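Local coordinates for protein deacylase (Burkholderia multivorans, PDB 5THW) that probably hydrolyses N-carbamoyl amino acids, acting as a zinc-dependent amidase of the peptidase M20 family that binds two zinc ions per subunit, at residues T76-T81 against G195-G200; M82-M87 against M158-V163; P98-S103 against R202-A207. One frame throughout, in Å; residues are numbered along the deposited sequence.

Contact 1: T76-T81 against G195-G200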
ATOM      1  N   THR A  76     -34.037 -17.996 -24.338  1.00 54.10           N
ATOM      2  CA  THR A  76     -34.678 -16.937 -23.572  1.00 57.17           C
ATOM      3  C   THR A  76     -33.801 -16.600 -22.373  1.00 62.01           C
ATOM      4  O   THR A  76     -33.203 -17.486 -21.755  1.00 65.88           O
ATOM      5  CB  THR A  76     -36.082 -17.348 -23.112  1.00 55.00           C
ATOM      6  OG1 THR A  76     -36.023 -18.594 -22.405  1.00 52.74           O
ATOM      7  CG2 THR A  76     -37.014 -17.488 -24.307  1.00 50.84           C
ATOM      8  N   VAL A  77     -33.713 -15.312 -22.061  1.00 58.83           N
ATOM      9  CA  VAL A  77     -32.755 -14.808 -21.090  1.00 50.82           C
ATOM     10  C   VAL A  77     -33.504 -14.096 -19.973  1.00 57.06           C
ATOM     11  O   VAL A  77     -34.298 -13.184 -20.234  1.00 44.97           O
ATOM     12  CB  VAL A  77     -31.746 -13.858 -21.762  1.00 47.96           C
ATOM     13  CG1 VAL A  77     -30.731 -13.347 -20.745  1.00 40.14           C
ATOM     14  CG2 VAL A  77     -31.065 -14.553 -22.933  1.00 51.04           C
ATOM     15  N   THR A  78     -33.203 -14.474 -18.730  1.00 56.47           N
ATOM     16  CA  THR A  78     -33.675 -13.783 -17.539  1.00 43.77           C
ATOM     17  C   THR A  78     -32.480 -13.458 -16.653  1.00 59.44           C
ATOM     18  O   THR A  78     -31.442 -14.128 -16.711  1.00 51.90           O
ATOM     19  CB  THR A  78     -34.703 -14.623 -16.752  1.00 45.41           C
ATOM     20  OG1 THR A  78     -34.169 -15.927 -16.486  1.00 55.97           O
ATOM     21  CG2 THR A  78     -35.992 -14.773 -17.540  1.00 53.14           C
ATOM     22  N   VAL A  79     -32.625 -12.409 -15.843  1.00 58.58           N
ATOM     23  CA  VAL A  79     -31.591 -11.985 -14.905  1.00 57.92           C
ATOM     24  C   VAL A  79     -32.211 -11.929 -13.514  1.00 54.85           C
ATOM     25  O   VAL A  79     -33.308 -11.383 -13.345  1.00 55.39           O
ATOM     26  CB  VAL A  79     -31.003 -10.613 -15.291  1.00 61.85           C
ATOM     27  CG1 VAL A  79     -29.802 -10.279 -14.411  1.00 64.37           C
ATOM     28  CG2 VAL A  79     -30.635 -10.572 -16.776  1.00 56.75           C
ATOM     29  N   ASP A  80     -31.508 -12.474 -12.517  1.00 42.63           N
ATOM     30  CA  ASP A  80     -32.038 -12.514 -11.161  1.00 48.27           C
ATOM     31  C   ASP A  80     -31.466 -11.371 -10.313  1.00 47.40           C
ATOM     32  O   ASP A  80     -30.675 -10.546 -10.780  1.00 42.93           O
ATOM     33  CB  ASP A  80     -31.828 -13.906 -10.542  1.00 44.45           C
ATOM     34  CG  ASP A  80     -30.392 -14.190 -10.105  1.00 44.58           C
ATOM     35  OD1 ASP A  80     -30.148 -15.353  -9.728  1.00 47.74           O
ATOM     36  OD2 ASP A  80     -29.517 -13.297 -10.105  1.00 44.81           O
ATOM     37  N   THR A  81     -31.868 -11.341  -9.034  1.00 47.17           N
ATOM     38  CA  THR A  81     -31.565 -10.222  -8.144  1.00 56.22           C
ATOM     39  C   THR A  81     -30.078 -10.066  -7.840  1.00 64.41           C
ATOM     40  O   THR A  81     -29.661  -8.981  -7.415  1.00 68.66           O
ATOM     41  CB  THR A  81     -32.310 -10.384  -6.820  1.00 59.87           C
ATOM     42  OG1 THR A  81     -32.200 -11.742  -6.378  1.00 63.24           O
ATOM     43  CG2 THR A  81     -33.781 -10.035  -6.987  1.00 53.23           C
ATOM     44  N   GLY A 195     -31.587  -7.731 -11.846  1.00 51.73           N
ATOM     45  CA  GLY A 195     -32.736  -8.421 -12.393  1.00 48.72           C
ATOM     46  C   GLY A 195     -33.912  -8.478 -11.433  1.00 57.63           C
ATOM     47  O   GLY A 195     -33.821  -8.102 -10.263  1.00 56.60           O
ATOM     48  N   ASP A 196     -35.049  -8.931 -11.970  1.00 59.96           N
ATOM     49  CA  ASP A 196     -36.295  -9.056 -11.219  1.00 68.80           C
ATOM     50  C   ASP A 196     -36.566 -10.467 -10.703  1.00 71.68           C
ATOM     51  O   ASP A 196     -37.335 -10.619  -9.743  1.00 54.67           O
ATOM     52  CB  ASP A 196     -37.473  -8.594 -12.084  1.00 73.11           C
ATOM     53  CG  ASP A 196     -37.478  -9.252 -13.451  1.00 82.97           C
ATOM     54  OD1 ASP A 196     -36.380  -9.412 -14.032  1.00 82.25           O
ATOM     55  OD2 ASP A 196     -38.573  -9.605 -13.943  1.00 91.08           O
ATOM     56  N   VAL A 197     -35.967 -11.490 -11.309  1.00 70.76           N
ATOM     57  CA  VAL A 197     -36.216 -12.886 -10.917  1.00 69.52           C
ATOM     58  C   VAL A 197     -35.610 -13.142  -9.542  1.00 69.72           C
ATOM     59  O   VAL A 197     -34.477 -12.699  -9.277  1.00 68.91           O
ATOM     60  CB  VAL A 197     -35.629 -13.840 -11.963  1.00 59.22           C
ATOM     61  CG1 VAL A 197     -35.824 -15.280 -11.535  1.00 61.37           C
ATOM     62  CG2 VAL A 197     -36.253 -13.591 -13.322  1.00 52.10           C
ATOM     63  N   PRO A 198     -36.309 -13.822  -8.632  1.00 68.48           N
ATOM     64  CA  PRO A 198     -35.707 -14.120  -7.326  1.00 62.03           C
ATOM     65  C   PRO A 198     -34.498 -15.033  -7.466  1.00 71.46           C
ATOM     66  O   PRO A 198     -34.472 -15.937  -8.305  1.00 77.14           O
ATOM     67  CB  PRO A 198     -36.844 -14.799  -6.550  1.00 57.39           C
ATOM     68  CG  PRO A 198     -37.893 -15.140  -7.573  1.00 60.76           C
ATOM     69  CD  PRO A 198     -37.746 -14.143  -8.672  1.00 66.94           C
ATOM     70  N   CYS A 199     -33.486 -14.781  -6.633  1.00 69.63           N
ATOM     71  CA  CYS A 199     -32.235 -15.537  -6.657  1.00 67.12           C
ATOM     72  C   CYS A 199     -32.404 -16.794  -5.808  1.00 68.25           C
ATOM     73  O   CYS A 199     -32.468 -16.717  -4.576  1.00 69.93           O
ATOM     74  CB  CYS A 199     -31.073 -14.686  -6.152  1.00 61.40           C
ATOM     75  SG  CYS A 199     -29.436 -15.465  -6.290  1.00 60.75           S
ATOM     76  N   GLY A 200     -32.463 -17.951  -6.463  1.00 67.28           N
ATOM     77  CA  GLY A 200     -32.653 -19.200  -5.757  1.00 68.69           C
ATOM     78  C   GLY A 200     -34.115 -19.550  -5.590  1.00 72.80           C
ATOM     79  O   GLY A 200     -35.024 -18.825  -6.004  1.00 70.37           O
TER
HETATM   80  O   HOH W   1     -32.105 -17.234  -9.429  1.00 37.59           O

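Contact 2: M82-M87 against M158-V163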
ATOM      1  N   MET A  82     -29.275 -11.114  -8.024  1.00 52.48           N
ATOM      2  CA  MET A  82     -27.833 -11.019  -7.862  1.00 43.95           C
ATOM      3  C   MET A  82     -27.113 -10.792  -9.180  1.00 43.86           C
ATOM      4  O   MET A  82     -25.879 -10.820  -9.210  1.00 41.68           O
ATOM      5  CB  MET A  82     -27.282 -12.280  -7.192  1.00 44.93           C
ATOM      6  CG  MET A  82     -27.419 -12.340  -5.679  1.00 44.64           C
ATOM      7  SD  MET A  82     -26.538 -11.010  -4.848  1.00 45.65           S
ATOM      8  CE  MET A  82     -24.837 -11.425  -5.218  1.00 37.81           C
ATOM      9  N   GLY A  83     -27.846 -10.552 -10.263  1.00 43.67           N
ATOM     10  CA  GLY A  83     -27.226 -10.356 -11.558  1.00 43.22           C
ATOM     11  C   GLY A  83     -26.904 -11.622 -12.316  1.00 39.03           C
ATOM     12  O   GLY A  83     -26.212 -11.557 -13.343  1.00 38.93           O
ATOM     13  N   ASN A  84     -27.347 -12.775 -11.830  1.00 39.16           N
ATOM     14  CA  ASN A  84     -27.110 -14.024 -12.538  1.00 45.40           C
ATOM     15  C   ASN A  84     -27.947 -14.063 -13.810  1.00 53.35           C
ATOM     16  O   ASN A  84     -29.117 -13.673 -13.812  1.00 59.87           O
ATOM     17  CB  ASN A  84     -27.450 -15.216 -11.644  1.00 41.72           C
ATOM     18  CG  ASN A  84     -26.604 -15.251 -10.382  1.00 48.26           C
ATOM     19  OD1 ASN A  84     -25.426 -14.881 -10.396  1.00 49.10           O
ATOM     20  ND2 ASN A  84     -27.206 -15.684  -9.279  1.00 45.63           N
ATOM     21  N   VAL A  85     -27.326 -14.500 -14.902  1.00 43.98           N
ATOM     22  CA  VAL A  85     -27.960 -14.556 -16.210  1.00 40.33           C
ATOM     23  C   VAL A  85     -28.276 -16.011 -16.521  1.00 48.03           C
ATOM     24  O   VAL A  85     -27.384 -16.865 -16.475  1.00 52.21           O
ATOM     25  CB  VAL A  85     -27.068 -13.935 -17.298  1.00 44.07           C
ATOM     26  CG1 VAL A  85     -27.801 -13.924 -18.637  1.00 50.83           C
ATOM     27  CG2 VAL A  85     -26.654 -12.521 -16.899  1.00 38.69           C
ATOM     28  N   PHE A  86     -29.536 -16.291 -16.850  1.00 54.57           N
ATOM     29  CA  PHE A  86     -30.000 -17.645 -17.140  1.00 52.45           C
ATOM     30  C   PHE A  86     -30.451 -17.684 -18.594  1.00 50.23           C
ATOM     31  O   PHE A  86     -31.447 -17.049 -18.959  1.00 54.79           O
ATOM     32  CB  PHE A  86     -31.136 -18.062 -16.199  1.00 45.48           C
ATOM     33  CG  PHE A  86     -30.752 -18.048 -14.742  1.00 54.45           C
ATOM     34  CD1 PHE A  86     -30.898 -16.898 -13.981  1.00 60.49           C
ATOM     35  CD2 PHE A  86     -30.229 -19.176 -14.137  1.00 61.18           C
ATOM     36  CE1 PHE A  86     -30.543 -16.880 -12.642  1.00 63.33           C
ATOM     37  CE2 PHE A  86     -29.869 -19.165 -12.799  1.00 61.83           C
ATOM     38  CZ  PHE A  86     -30.028 -18.018 -12.052  1.00 66.96           C
ATOM     39  N   MET A  87     -29.701 -18.398 -19.428  1.00 48.85           N
ATOM     40  CA  MET A  87     -30.015 -18.532 -20.843  1.00 45.54           C
ATOM     41  C   MET A  87     -30.610 -19.914 -21.078  1.00 51.26           C
ATOM     42  O   MET A  87     -29.927 -20.929 -20.906  1.00 54.24           O
ATOM     43  CB  MET A  87     -28.772 -18.290 -21.695  1.00 38.92           C
ATOM     44  CG  MET A  87     -28.242 -16.873 -21.511  1.00 55.09           C
ATOM     45  SD  MET A  87     -26.509 -16.606 -21.908  1.00 54.46           S
ATOM     46  CE  MET A  87     -25.725 -17.043 -20.353  1.00 57.31           C
ATOM     47  N   MET A 158     -17.709 -16.599  -5.227  1.00 39.68           N
ATOM     48  CA  MET A 158     -18.900 -17.433  -5.412  1.00 44.52           C
ATOM     49  C   MET A 158     -20.110 -16.920  -4.642  1.00 52.59           C
ATOM     50  O   MET A 158     -20.973 -17.709  -4.249  1.00 53.34           O
ATOM     51  CB  MET A 158     -18.623 -18.882  -4.998  1.00 47.63           C
ATOM     52  CG  MET A 158     -17.534 -19.568  -5.800  1.00 49.87           C
ATOM     53  SD  MET A 158     -16.475 -20.598  -4.761  1.00 49.49           S
ATOM     54  CE  MET A 158     -17.645 -21.771  -4.080  1.00 41.92           C
ATOM     55  N   VAL A 159     -20.192 -15.608  -4.418  1.00 48.10           N
ATOM     56  CA  VAL A 159     -21.259 -15.078  -3.574  1.00 44.38           C
ATOM     57  C   VAL A 159     -22.618 -15.204  -4.267  1.00 43.36           C
ATOM     58  O   VAL A 159     -23.638 -15.465  -3.615  1.00 37.27           O
ATOM     59  CB  VAL A 159     -20.937 -13.631  -3.151  1.00 53.44           C
ATOM     60  CG1 VAL A 159     -20.797 -12.722  -4.370  1.00 58.18           C
ATOM     61  CG2 VAL A 159     -22.007 -13.101  -2.189  1.00 50.60           C
ATOM     62  N   ALA A 160     -22.659 -15.053  -5.595  1.00 40.05           N
ATOM     63  CA  ALA A 160     -23.949 -15.049  -6.281  1.00 40.30           C
ATOM     64  C   ALA A 160     -24.541 -16.453  -6.352  1.00 46.98           C
ATOM     65  O   ALA A 160     -25.740 -16.638  -6.107  1.00 45.02           O
ATOM     66  CB  ALA A 160     -23.812 -14.447  -7.678  1.00 33.50           C
ATOM     67  N   SER A 161     -23.722 -17.459  -6.676  1.00 39.62           N
ATOM     68  CA  SER A 161     -24.212 -18.830  -6.584  1.00 41.86           C
ATOM     69  C   SER A 161     -24.479 -19.217  -5.135  1.00 47.83           C
ATOM     70  O   SER A 161     -25.344 -20.061  -4.866  1.00 46.58           O
ATOM     71  CB  SER A 161     -23.220 -19.799  -7.230  1.00 45.14           C
ATOM     72  OG  SER A 161     -21.928 -19.677  -6.655  1.00 51.06           O
ATOM     73  N   GLY A 162     -23.772 -18.589  -4.193  1.00 53.31           N
ATOM     74  CA  GLY A 162     -24.032 -18.842  -2.785  1.00 52.27           C
ATOM     75  C   GLY A 162     -25.409 -18.388  -2.349  1.00 43.78           C
ATOM     76  O   GLY A 162     -26.094 -19.086  -1.599  1.00 45.03           O
ATOM     77  N   VAL A 163     -25.815 -17.193  -2.781  1.00 42.88           N
ATOM     78  CA  VAL A 163     -27.175 -16.739  -2.516  1.00 55.59           C
ATOM     79  C   VAL A 163     -28.182 -17.659  -3.199  1.00 59.59           C
ATOM     80  O   VAL A 163     -29.232 -17.987  -2.631  1.00 64.96           O
ATOM     81  CB  VAL A 163     -27.348 -15.273  -2.952  1.00 50.59           C
ATOM     82  CG1 VAL A 163     -28.792 -14.837  -2.766  1.00 43.05           C
ATOM     83  CG2 VAL A 163     -26.403 -14.370  -2.164  1.00 43.92           C
TER

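Contact 3: P98-S103 against R202-A207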
ATOM      1  N   PRO A  98     -34.740 -27.745 -14.896  1.00 73.88           N
ATOM      2  CA  PRO A  98     -33.694 -27.673 -15.917  1.00 65.74           C
ATOM      3  C   PRO A  98     -32.421 -28.398 -15.506  1.00 62.37           C
ATOM      4  O   PRO A  98     -32.112 -28.563 -14.323  1.00 58.63           O
ATOM      5  CB  PRO A  98     -33.450 -26.165 -16.057  1.00 58.86           C
ATOM      6  CG  PRO A  98     -33.787 -25.621 -14.710  1.00 62.03           C
ATOM      7  CD  PRO A  98     -34.918 -26.465 -14.187  1.00 69.24           C
ATOM      8  N   VAL A  99     -31.711 -28.878 -16.523  1.00 54.58           N
ATOM      9  CA  VAL A  99     -30.323 -29.297 -16.391  1.00 49.97           C
ATOM     10  C   VAL A  99     -29.471 -28.096 -16.764  1.00 54.42           C
ATOM     11  O   VAL A  99     -29.544 -27.610 -17.898  1.00 57.51           O
ATOM     12  CB  VAL A  99     -30.008 -30.499 -17.294  1.00 58.69           C
ATOM     13  CG1 VAL A  99     -28.506 -30.764 -17.325  1.00 62.05           C
ATOM     14  CG2 VAL A  99     -30.758 -31.733 -16.814  1.00 72.63           C
ATOM     15  N   VAL A 100     -28.678 -27.599 -15.818  1.00 50.15           N
ATOM     16  CA  VAL A 100     -27.993 -26.329 -16.022  1.00 54.12           C
ATOM     17  C   VAL A 100     -26.496 -26.567 -16.104  1.00 54.84           C
ATOM     18  O   VAL A 100     -25.939 -27.483 -15.489  1.00 47.14           O
ATOM     19  CB  VAL A 100     -28.312 -25.292 -14.921  1.00 52.30           C
ATOM     20  CG1 VAL A 100     -29.801 -25.311 -14.580  1.00 53.29           C
ATOM     21  CG2 VAL A 100     -27.442 -25.500 -13.688  1.00 43.94           C
ATOM     22  N   THR A 101     -25.852 -25.730 -16.900  1.00 56.59           N
ATOM     23  CA  THR A 101     -24.411 -25.596 -16.936  1.00 52.38           C
ATOM     24  C   THR A 101     -24.112 -24.112 -16.910  1.00 48.42           C
ATOM     25  O   THR A 101     -25.002 -23.279 -17.077  1.00 52.57           O
ATOM     26  CB  THR A 101     -23.787 -26.237 -18.180  1.00 49.08           C
ATOM     27  OG1 THR A 101     -22.366 -26.244 -18.036  1.00 42.45           O
ATOM     28  CG2 THR A 101     -24.140 -25.436 -19.421  1.00 54.57           C
ATOM     29  N   GLY A 102     -22.862 -23.780 -16.675  1.00 44.16           N
ATOM     30  CA  GLY A 102     -22.475 -22.387 -16.666  1.00 38.58           C
ATOM     31  C   GLY A 102     -21.271 -22.174 -15.783  1.00 49.47           C
ATOM     32  O   GLY A 102     -20.829 -23.057 -15.052  1.00 54.16           O
ATOM     33  N   SER A 103     -20.734 -20.964 -15.875  1.00 51.77           N
ATOM     34  CA  SER A 103     -19.582 -20.575 -15.082  1.00 43.30           C
ATOM     35  C   SER A 103     -19.658 -19.067 -14.886  1.00 55.78           C
ATOM     36  O   SER A 103     -20.754 -18.517 -14.715  1.00 52.92           O
ATOM     37  CB  SER A 103     -18.290 -21.008 -15.772  1.00 36.23           C
ATOM     38  OG  SER A 103     -17.255 -21.243 -14.840  1.00 48.53           O
ATOM     39  N   ARG A 202     -35.561 -22.086  -7.010  1.00 78.92           N
ATOM     40  CA  ARG A 202     -36.024 -22.781  -8.195  1.00 73.10           C
ATOM     41  C   ARG A 202     -35.347 -24.138  -8.285  1.00 72.79           C
ATOM     42  O   ARG A 202     -34.113 -24.211  -8.210  1.00 78.74           O
ATOM     43  CB  ARG A 202     -35.727 -21.948  -9.449  1.00 68.91           C
ATOM     44  CG  ARG A 202     -36.292 -22.513 -10.742  1.00 67.11           C
ATOM     45  CD  ARG A 202     -36.306 -21.442 -11.825  1.00 65.89           C
ATOM     46  NE  ARG A 202     -34.986 -20.925 -12.178  1.00 63.34           N
ATOM     47  CZ  ARG A 202     -34.282 -21.334 -13.229  1.00 60.43           C
ATOM     48  NH1 ARG A 202     -33.098 -20.796 -13.480  1.00 49.42           N
ATOM     49  NH2 ARG A 202     -34.767 -22.270 -14.039  1.00 63.41           N
ATOM     50  N   PRO A 203     -36.100 -25.224  -8.426  1.00 69.89           N
ATOM     51  CA  PRO A 203     -35.478 -26.552  -8.438  1.00 71.89           C
ATOM     52  C   PRO A 203     -34.650 -26.777  -9.694  1.00 78.41           C
ATOM     53  O   PRO A 203     -34.992 -26.315 -10.787  1.00 84.25           O
ATOM     54  CB  PRO A 203     -36.678 -27.511  -8.391  1.00 70.83           C
ATOM     55  CG  PRO A 203     -37.845 -26.668  -7.963  1.00 68.67           C
ATOM     56  CD  PRO A 203     -37.567 -25.303  -8.499  1.00 70.76           C
ATOM     57  N   LEU A 204     -33.550 -27.507  -9.527  1.00 74.06           N
ATOM     58  CA  LEU A 204     -32.676 -27.877 -10.630  1.00 66.04           C
ATOM     59  C   LEU A 204     -32.588 -29.394 -10.700  1.00 66.12           C
ATOM     60  O   LEU A 204     -32.461 -30.059  -9.668  1.00 70.52           O
ATOM     61  CB  LEU A 204     -31.274 -27.287 -10.450  1.00 60.11           C
ATOM     62  CG  LEU A 204     -31.166 -25.765 -10.324  1.00 57.60           C
ATOM     63  CD1 LEU A 204     -29.705 -25.341 -10.157  1.00 51.14           C
ATOM     64  CD2 LEU A 204     -31.823 -25.042 -11.485  1.00 57.53           C
ATOM     65  N   HIS A 205     -32.664 -29.942 -11.916  1.00 68.16           N
ATOM     66  CA  HIS A 205     -32.594 -31.394 -12.078  1.00 67.65           C
ATOM     67  C   HIS A 205     -31.166 -31.904 -11.930  1.00 69.62           C
ATOM     68  O   HIS A 205     -30.920 -32.896 -11.236  1.00 77.15           O
ATOM     69  CB  HIS A 205     -33.172 -31.806 -13.432  1.00 67.52           C
ATOM     70  CG  HIS A 205     -33.242 -33.287 -13.633  1.00 72.19           C
ATOM     71  ND1 HIS A 205     -33.997 -34.112 -12.827  1.00 76.92           N
ATOM     72  CD2 HIS A 205     -32.661 -34.092 -14.554  1.00 74.77           C
ATOM     73  CE1 HIS A 205     -33.875 -35.361 -13.240  1.00 80.00           C
ATOM     74  NE2 HIS A 205     -33.071 -35.376 -14.288  1.00 79.07           N
ATOM     75  N   ALA A 206     -30.216 -31.228 -12.572  1.00 66.88           N
ATOM     76  CA  ALA A 206     -28.804 -31.573 -12.500  1.00 63.48           C
ATOM     77  C   ALA A 206     -27.987 -30.350 -12.890  1.00 66.27           C
ATOM     78  O   ALA A 206     -28.496 -29.416 -13.518  1.00 66.35           O
ATOM     79  CB  ALA A 206     -28.465 -32.760 -13.407  1.00 58.68           C
ATOM     80  N   ALA A 207     -26.712 -30.361 -12.505  1.00 65.03           N
ATOM     81  CA  ALA A 207     -25.809 -29.260 -12.809  1.00 53.35           C
ATOM     82  C   ALA A 207     -24.424 -29.793 -13.149  1.00 55.54           C
ATOM     83  O   ALA A 207     -23.921 -30.702 -12.484  1.00 61.18           O
ATOM     84  CB  ALA A 207     -25.721 -28.284 -11.632  1.00 53.37           C
TER

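Contact 1: T76-T81 against G195-G200
V79, D80 and T81 meet the loop G195-G200 mainly through backbone atoms. V197 N gives V79 O a long, weak hydrogen bond (3.4 Å), and T81 N answers with a weak one to V197 O at 3.0 Å, bent to 126° at the hydrogen. The two make a single bridge between D80 and V197. G195 N adds a third weak bond to D80 O, and G195 CA approaches V79 O to 3.2 Å as a CA-H...O contact. Among the side chains, T81 OG1 lies 3.2 Å from C199 CB, while V197 CG2 rests 3.9 Å from T78 CB. D80 has CG between its backbone N and carbonyl carbon (chi1 75°), which puts OD1 3.5 Å from C199 SG. A water donates to that OD1 (2.7 Å) and to P198 O and accepts from G200 N, so it ties the carboxylate to the loop. The other oxygen, D80 OD2, takes N84 N and, weakly, M82 N, the latter in an Asx-turn geometry. This is surface packing away from the zinc site: strand 76-79 pairs with strand 85-89, V77 leans on helix 57-72, and C199 touches V163 and F164 of helix 159-164.

Contact 2: M82-M87 against M158-V163
M82 packs on A160, V159 and V163, all of them buried. The M82 chain is bent at chi2 (-61°) and chi3 (-67°), which curls its methyl back over the start of the helix: M82 CE sits 3.9 Å from A160 CA and 4.3 Å from V159 CG1. One turn further along, V163 offers its branch point, and M82 CG packs 4.0 Å from V163 CB, the two side chains crossing at about a right angle. The helix 159-164, with M158 at its N-cap position, belongs to the zinc-binding catalytic part of this M20-family hydrolase. The side chain of A160 is about 7 Å from that of E149, which lines the ligand pocket, and that of N84 about 8 Å from that of H104, which binds zinc; the M158 backbone is hydrogen-bonded to that of E149. Polar atoms enter through N84. Its amide is set against the A160 methyl, with N84 OD1 3.2 Å from A160 CB, yet that oxygen is satisfied elsewhere, by T147 N. The backbone just before N84 is held too: M82 O accepts from T147 OG1 and G83 O from R63 NH1.

Contact 3: P98-S103 against R202-A207
V100 and L204 meet through their branches. V100 puts CG1 anti to its carbonyl carbon (chi1 -42°), which leaves CG2 between N and the carbonyl carbon, while L204, with CG anti to its own carbonyl carbon and CD1 anti to CA (chi2 -180°), carries CD2 to 3.7 Å from V100 CG1. The two side chains cross at about a right angle. They lie at the start of a parallel strand pair, 99-103 beside 206-212, in the central sheet of the M20 catalytic domain. V100 N donates to A206 O at 2.9 Å, almost straight at 167°, and V100 is bonded in turn to the backbone of F208, so V100 is bridged to A207. Just before this, H205 N donates to P98 O at 2.8 Å and joins the ends of the two segments before the regular pairing begins.

On the face bearing V100 and A207, V100 CG2 lies 3.9 Å from A207 CB. The face bearing V99 and A206 is covered by R428 of helix 411-429. Beside it, V99 CG2 comes up in the plane of the H205 ring, at its edge; that ring also stacks on H139 and its NE2 is hydrogen-bonded to E431. Strand 99-103 has a second neighbour, since the backbones of V99 and T101 bond to strand 141-145.

At the outer end, P98 CG touches both R202 and L204, 3.8 Å from L204 CD2. The guanidinium of R202 is committed elsewhere: NH1 forms a salt bridge with E142 OE1, and the group makes a cation-pi contact with F86. R202 NH2 passes 3.6 Å from P98 CG, and on the same proline ring P98 CD lies 3.4 Å from P203 O.

Overall arrangement
From the N terminus, strand 76-79 runs into the turn at 80-84 and back along strand 85-89, so contacts 1 and 2 begin on adjoining segments. The chain next lays down strand 99-103, then reaches helix 159-164, where contact 2 closes its loop first. The loop at 195-200 closes contact 1 around it, and strand 206-212 closes contact 3 shortly after. Contact 2 is therefore enclosed by contact 1, while contact 3 crosses both. T78 O and F86 N, 2.9 Å apart, probably hydrogen-bond between the first two contacts. Together the three fasten strand 76-79 and its neighbour 85-89, helix 159-164 and the parallel strand pair 99-103 and 206-212.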